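Local coordinates for Thiol:disulfide interchange protein (Klebsiella pneumoniae, PDB 6DXN) that probably catalyses thiol–disulfide exchange in the periplasm as a thioredoxin-fold oxidoreductase of the DsbA subfamily, at residues G68-A73 and A108-V113; E76-A81 and G88-L93. All blocks are in the same frame, centred on the assembly; numbering follows the deposited sequence.

Helix 71-83 serves both contacts. Contact 1 sets its first turn, with the loop before it, against helix 107-115; contact 2 sets its middle against helix 87-99, the next helix in the chain. Both are buried, but contact 2 lies nearer the centre of the chain, about 11 Å from it centre to centre, against about 17 Å for contact 1. The chemistry differs: contact 1 is purely aliphatic, whereas contact 2 adds a tryptophan and a glutamate whose polar ends both turn to K61 of strand 60-63. The two meet where I110 CG2 lies 3.5 Å from A77 CB and V113 CG1 lies 3.7 Å from V90 CG2, so all three helices pack against one another.

Contact 1 of 2, residues G68-A73 and A108-V113; sequences GPLGPA and ADIVKV
I110 reaches from helix 107-115 to the start of helix 71-83 through its terminal methyl, a small worked example of one long aliphatic arm bridging two helices. The packing is wholly apolar. CD1 comes to 3.7 Å from A73 CB and to 4.1 Å from A73 C, so it rests against both the methyl and the adjoining backbone. L70 adds a looser touch, its CD2 lying 4.2 Å from I110 CD1 as the two side chains pass each other running in opposite senses. The nearly straight far end of the isoleucine (chi2 173°) carries CD1 this far, since the closest backbones, at A73 and I110, still stand 7.8 Å apart between CA atoms. The buried surface is correspondingly modest, 109 Å².

No hydrogen bond crosses the interface; the polar interactions stay within each partner or lead to neighbours. In the turn leading into helix 71-83, G71 N donates to G68 O over 3.3 Å, and the N of L70 is hydrogen-bonded to the hydroxyl of Y32, next to the CxxC pair. The long salt bridge between D109 and K112 likewise stays within helix 107-115.

Helices 71-83, 87-99 and 107-115 all meet around this contact. L98 of helix 87-99 and I104 of the following loop pack on L70; L94 of the same helix and I104 also touch I110, and L74 and A77 extend its seat along helix 71-83.

Contact 2 of 2, residues E76-A81 and G88-L93; sequences EAWAVA and GKVEKL
A81, whose methyl meets V90 of the facing helix, is anchored in its own by a bond of 2.8 Å from its N to A77 O. Its CB lies only 3.4 Å from V90 CG1, tighter than ordinary van der Waals contact. V90 directs that methyl at A81 by placing CG1 between the backbone N and the carbonyl carbon (chi1 73°). The same CG1 also approaches the edge of the W78 ring near its plane, 4.2 Å from CZ3.

Helices 71-83 and 87-99 form an antiparallel hairpin, their short segments 9.8 Å apart at closest approach and 154° between directions. It is part of the helical region that DsbA proteins add to the thioredoxin fold, packing toward the sheet through K61 of strand 60-63.

W78 and E91 complete the interface. The benzene side of the indole meets the glutamate's aliphatic stem at a slant, CZ3 standing 3.7 Å from E91 CB, and the extended E91 chain continues past CH2, which is 3.9 Å from OE1. Ring and carboxylate planes lie 62° apart. K61 serves both polar ends: its carbonyl accepts from W78 NE1, and its NZ forms a salt bridge with E91 OE2. F29 meets the indole edge-to-face; F31 touches E91, whose side chain comes close to C33 and C36 of the CxxC sequence, not disulfide-bonded here, but makes no contact.

Contact 1 of 2, residues G68-A73 and A108-V113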
loop_
_atom_site.group_PDB
_atom_site.type_symbol
_atom_site.label_atom_id
_atom_site.label_comp_id
_atom_site.label_asym_id
_atom_site.label_seq_id
_atom_site.Cartn_x
_atom_site.Cartn_y
_atom_site.Cartn_z
ATOM N N GLY A 68 -2.442 -0.242 15.180
ATOM C CA GLY A 68 -3.814 -0.008 15.688
ATOM C C GLY A 68 -4.591 -1.279 16.035
ATOM O O GLY A 68 -4.218 -2.387 15.647
ATOM N N PRO A 69 -5.708 -1.146 16.788
ATOM C CA PRO A 69 -6.546 -2.291 17.155
ATOM C C PRO A 69 -7.104 -3.105 15.971
ATOM O O PRO A 69 -7.106 -4.327 16.023
ATOM C CB PRO A 69 -7.735 -1.690 17.929
ATOM C CG PRO A 69 -7.366 -0.249 18.241
ATOM C CD PRO A 69 -6.174 0.116 17.382
ATOM N N LEU A 70 -7.563 -2.413 14.920
ATOM C CA LEU A 70 -8.188 -3.051 13.733
ATOM C C LEU A 70 -7.152 -3.573 12.724
ATOM O O LEU A 70 -7.537 -4.253 11.753
ATOM C CB LEU A 70 -9.090 -2.024 13.040
ATOM C CG LEU A 70 -10.356 -1.625 13.792
ATOM C CD1 LEU A 70 -10.959 -0.356 13.212
ATOM C CD2 LEU A 70 -11.368 -2.759 13.781
ATOM N N GLY A 71 -5.875 -3.217 12.920
ATOM C CA GLY A 71 -4.783 -3.602 12.005
ATOM C C GLY A 71 -5.006 -4.962 11.346
ATOM O O GLY A 71 -5.122 -5.052 10.127
ATOM N N PRO A 72 -5.065 -6.065 12.122
ATOM C CA PRO A 72 -5.298 -7.396 11.552
ATOM C C PRO A 72 -6.596 -7.505 10.730
ATOM O O PRO A 72 -6.551 -7.960 9.596
ATOM C CB PRO A 72 -5.326 -8.301 12.798
ATOM C CG PRO A 72 -4.468 -7.554 13.795
ATOM C CD PRO A 72 -4.856 -6.105 13.581
ATOM N N ALA A 73 -7.730 -7.051 11.289
ATOM C CA ALA A 73 -9.019 -7.141 10.574
ATOM C C ALA A 73 -8.919 -6.453 9.205
ATOM O O ALA A 73 -9.497 -6.929 8.243
ATOM C CB ALA A 73 -10.132 -6.546 11.399
ATOM N N ALA A 108 -16.746 -6.009 12.871
ATOM C CA ALA A 108 -18.091 -6.120 12.294
ATOM C C ALA A 108 -18.420 -4.875 11.454
ATOM O O ALA A 108 -19.215 -4.953 10.511
ATOM C CB ALA A 108 -19.116 -6.338 13.385
ATOM N N ASP A 109 -17.782 -3.745 11.781
ATOM C CA ASP A 109 -18.016 -2.488 11.064
ATOM C C ASP A 109 -17.314 -2.488 9.701
ATOM O O ASP A 109 -17.761 -1.793 8.771
ATOM C CB ASP A 109 -17.571 -1.282 11.890
ATOM C CG ASP A 109 -18.501 -0.969 13.046
ATOM O OD1 ASP A 109 -19.587 -1.583 13.098
ATOM O OD2 ASP A 109 -18.133 -0.115 13.873
ATOM N N ILE A 110 -16.198 -3.216 9.595
ATOM C CA ILE A 110 -15.479 -3.303 8.325
ATOM C C ILE A 110 -16.346 -4.082 7.328
ATOM O O ILE A 110 -16.398 -3.735 6.152
ATOM C CB ILE A 110 -14.084 -3.937 8.510
ATOM C CG1 ILE A 110 -13.178 -3.053 9.373
ATOM C CG2 ILE A 110 -13.460 -4.233 7.156
ATOM C CD1 ILE A 110 -11.849 -3.686 9.746
ATOM N N VAL A 111 -17.029 -5.126 7.822
ATOM C CA VAL A 111 -17.894 -5.967 7.008
ATOM C C VAL A 111 -19.034 -5.118 6.433
ATOM O O VAL A 111 -19.445 -5.339 5.296
ATOM C CB VAL A 111 -18.435 -7.174 7.804
ATOM C CG1 VAL A 111 -19.585 -7.862 7.085
ATOM C CG2 VAL A 111 -17.340 -8.172 8.132
ATOM N N LYS A 112 -19.511 -4.139 7.217
ATOM C CA LYS A 112 -20.609 -3.270 6.769
ATOM C C LYS A 112 -20.199 -2.507 5.503
ATOM O O LYS A 112 -21.036 -2.250 4.666
ATOM C CB LYS A 112 -21.091 -2.324 7.875
ATOM C CG LYS A 112 -21.796 -3.015 9.038
ATOM C CD LYS A 112 -22.607 -2.086 9.921
ATOM C CE LYS A 112 -21.814 -0.916 10.467
ATOM N NZ LYS A 112 -22.638 -0.076 11.367
ATOM N N VAL A 113 -18.914 -2.169 5.357
ATOM C CA VAL A 113 -18.453 -1.456 4.146
ATOM C C VAL A 113 -18.697 -2.350 2.918
ATOM O O VAL A 113 -19.216 -1.895 1.883
ATOM C CB VAL A 113 -16.970 -1.038 4.254
ATOM C CG1 VAL A 113 -16.476 -0.377 2.973
ATOM C CG2 VAL A 113 -16.715 -0.124 5.445
#

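Contact 2 of 2, residues E76-A81 and G88-L93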
loop_
_atom_site.group_PDB
_atom_site.type_symbol
_atom_site.label_atom_id
_atom_site.label_comp_id
_atom_site.label_asym_id
_atom_site.label_seq_id
_atom_site.Cartn_x
_atom_site.Cartn_y
_atom_site.Cartn_z
ATOM N N GLU A 76 -6.902 -8.296 6.607
ATOM C CA GLU A 76 -7.772 -9.316 6.106
ATOM C C GLU A 76 -8.752 -8.697 5.107
ATOM O O GLU A 76 -8.995 -9.260 4.041
ATOM C CB GLU A 76 -8.509 -9.986 7.267
ATOM C CG GLU A 76 -9.492 -11.049 6.831
ATOM C CD GLU A 76 -10.205 -11.706 7.997
ATOM O OE1 GLU A 76 -10.847 -10.981 8.783
ATOM O OE2 GLU A 76 -10.088 -12.932 8.134
ATOM N N ALA A 77 -9.305 -7.527 5.464
ATOM C CA ALA A 77 -10.268 -6.858 4.598
ATOM C C ALA A 77 -9.608 -6.475 3.265
ATOM O O ALA A 77 -10.229 -6.585 2.201
ATOM C CB ALA A 77 -10.842 -5.657 5.299
ATOM N N TRP A 78 -8.335 -6.068 3.322
ATOM C CA TRP A 78 -7.635 -5.658 2.086
ATOM C C TRP A 78 -7.419 -6.892 1.186
ATOM O O TRP A 78 -7.596 -6.831 -0.042
ATOM C CB TRP A 78 -6.350 -4.907 2.457
ATOM C CG TRP A 78 -5.647 -4.232 1.319
ATOM C CD1 TRP A 78 -4.348 -4.415 0.944
ATOM C CD2 TRP A 78 -6.203 -3.287 0.387
ATOM N NE1 TRP A 78 -4.053 -3.635 -0.135
ATOM C CE2 TRP A 78 -5.168 -2.935 -0.506
ATOM C CE3 TRP A 78 -7.461 -2.690 0.225
ATOM C CZ2 TRP A 78 -5.353 -2.026 -1.546
ATOM C CZ3 TRP A 78 -7.651 -1.811 -0.822
ATOM C CH2 TRP A 78 -6.604 -1.480 -1.688
ATOM N N ALA A 79 -7.067 -8.020 1.814
ATOM C CA ALA A 79 -6.834 -9.284 1.113
ATOM C C ALA A 79 -8.126 -9.757 0.435
ATOM O O ALA A 79 -8.102 -10.169 -0.728
ATOM C CB ALA A 79 -6.292 -10.308 2.076
ATOM N N VAL A 80 -9.248 -9.693 1.169
ATOM C CA VAL A 80 -10.548 -10.066 0.616
ATOM C C VAL A 80 -10.898 -9.083 -0.505
ATOM O O VAL A 80 -11.439 -9.484 -1.542
ATOM C CB VAL A 80 -11.664 -10.093 1.684
ATOM C CG1 VAL A 80 -13.045 -10.143 1.054
ATOM C CG2 VAL A 80 -11.499 -11.236 2.669
ATOM N N ALA A 81 -10.603 -7.799 -0.265
ATOM C CA ALA A 81 -10.887 -6.703 -1.207
ATOM C C ALA A 81 -10.278 -6.970 -2.590
ATOM O O ALA A 81 -10.921 -6.704 -3.617
ATOM C CB ALA A 81 -10.358 -5.406 -0.641
ATOM N N GLY A 88 -10.316 -1.575 -5.432
ATOM C CA GLY A 88 -10.292 -0.245 -6.036
ATOM C C GLY A 88 -11.338 0.684 -5.443
ATOM O O GLY A 88 -11.121 1.892 -5.373
ATOM N N LYS A 89 -12.464 0.114 -4.998
ATOM C CA LYS A 89 -13.574 0.904 -4.435
ATOM C C LYS A 89 -13.509 0.990 -2.903
ATOM O O LYS A 89 -13.731 2.060 -2.328
ATOM C CB LYS A 89 -14.926 0.277 -4.796
ATOM C CG LYS A 89 -15.288 0.256 -6.273
ATOM C CD LYS A 89 -16.673 -0.305 -6.533
ATOM C CE LYS A 89 -17.070 -0.276 -7.994
ATOM N NZ LYS A 89 -18.453 -0.773 -8.195
ATOM N N VAL A 90 -13.212 -0.140 -2.254
ATOM C CA VAL A 90 -13.248 -0.233 -0.788
ATOM C C VAL A 90 -12.113 0.578 -0.146
ATOM O O VAL A 90 -12.234 0.971 1.022
ATOM C CB VAL A 90 -13.199 -1.697 -0.311
ATOM C CG1 VAL A 90 -11.817 -2.295 -0.496
ATOM C CG2 VAL A 90 -13.639 -1.845 1.141
ATOM N N GLU A 91 -11.034 0.838 -0.895
ATOM C CA GLU A 91 -9.895 1.532 -0.311
ATOM C C GLU A 91 -10.332 2.873 0.317
ATOM O O GLU A 91 -10.095 3.114 1.500
ATOM C CB GLU A 91 -8.764 1.731 -1.332
ATOM C CG GLU A 91 -7.479 2.200 -0.671
ATOM C CD GLU A 91 -6.289 2.526 -1.565
ATOM O OE1 GLU A 91 -6.360 2.273 -2.781
ATOM O OE2 GLU A 91 -5.303 3.065 -1.033
ATOM N N LYS A 92 -10.965 3.747 -0.474
ATOM C CA LYS A 92 -11.343 5.098 0.020
ATOM C C LYS A 92 -12.361 5.022 1.164
ATOM O O LYS A 92 -12.360 5.890 2.044
ATOM C CB LYS A 92 -11.892 5.964 -1.121
ATOM C CG LYS A 92 -10.882 6.328 -2.201
ATOM C CD LYS A 92 -11.458 7.172 -3.331
ATOM C CE LYS A 92 -10.503 7.375 -4.494
ATOM N NZ LYS A 92 -9.234 8.023 -4.079
ATOM N N LEU A 93 -13.208 3.990 1.149
ATOM C CA LEU A 93 -14.269 3.801 2.147
ATOM C C LEU A 93 -13.688 3.380 3.506
ATOM O O LEU A 93 -14.284 3.702 4.553
ATOM C CB LEU A 93 -15.266 2.768 1.618
ATOM C CG LEU A 93 -15.901 3.110 0.270
ATOM C CD1 LEU A 93 -16.731 1.946 -0.245
ATOM C CD2 LEU A 93 -16.747 4.373 0.361
#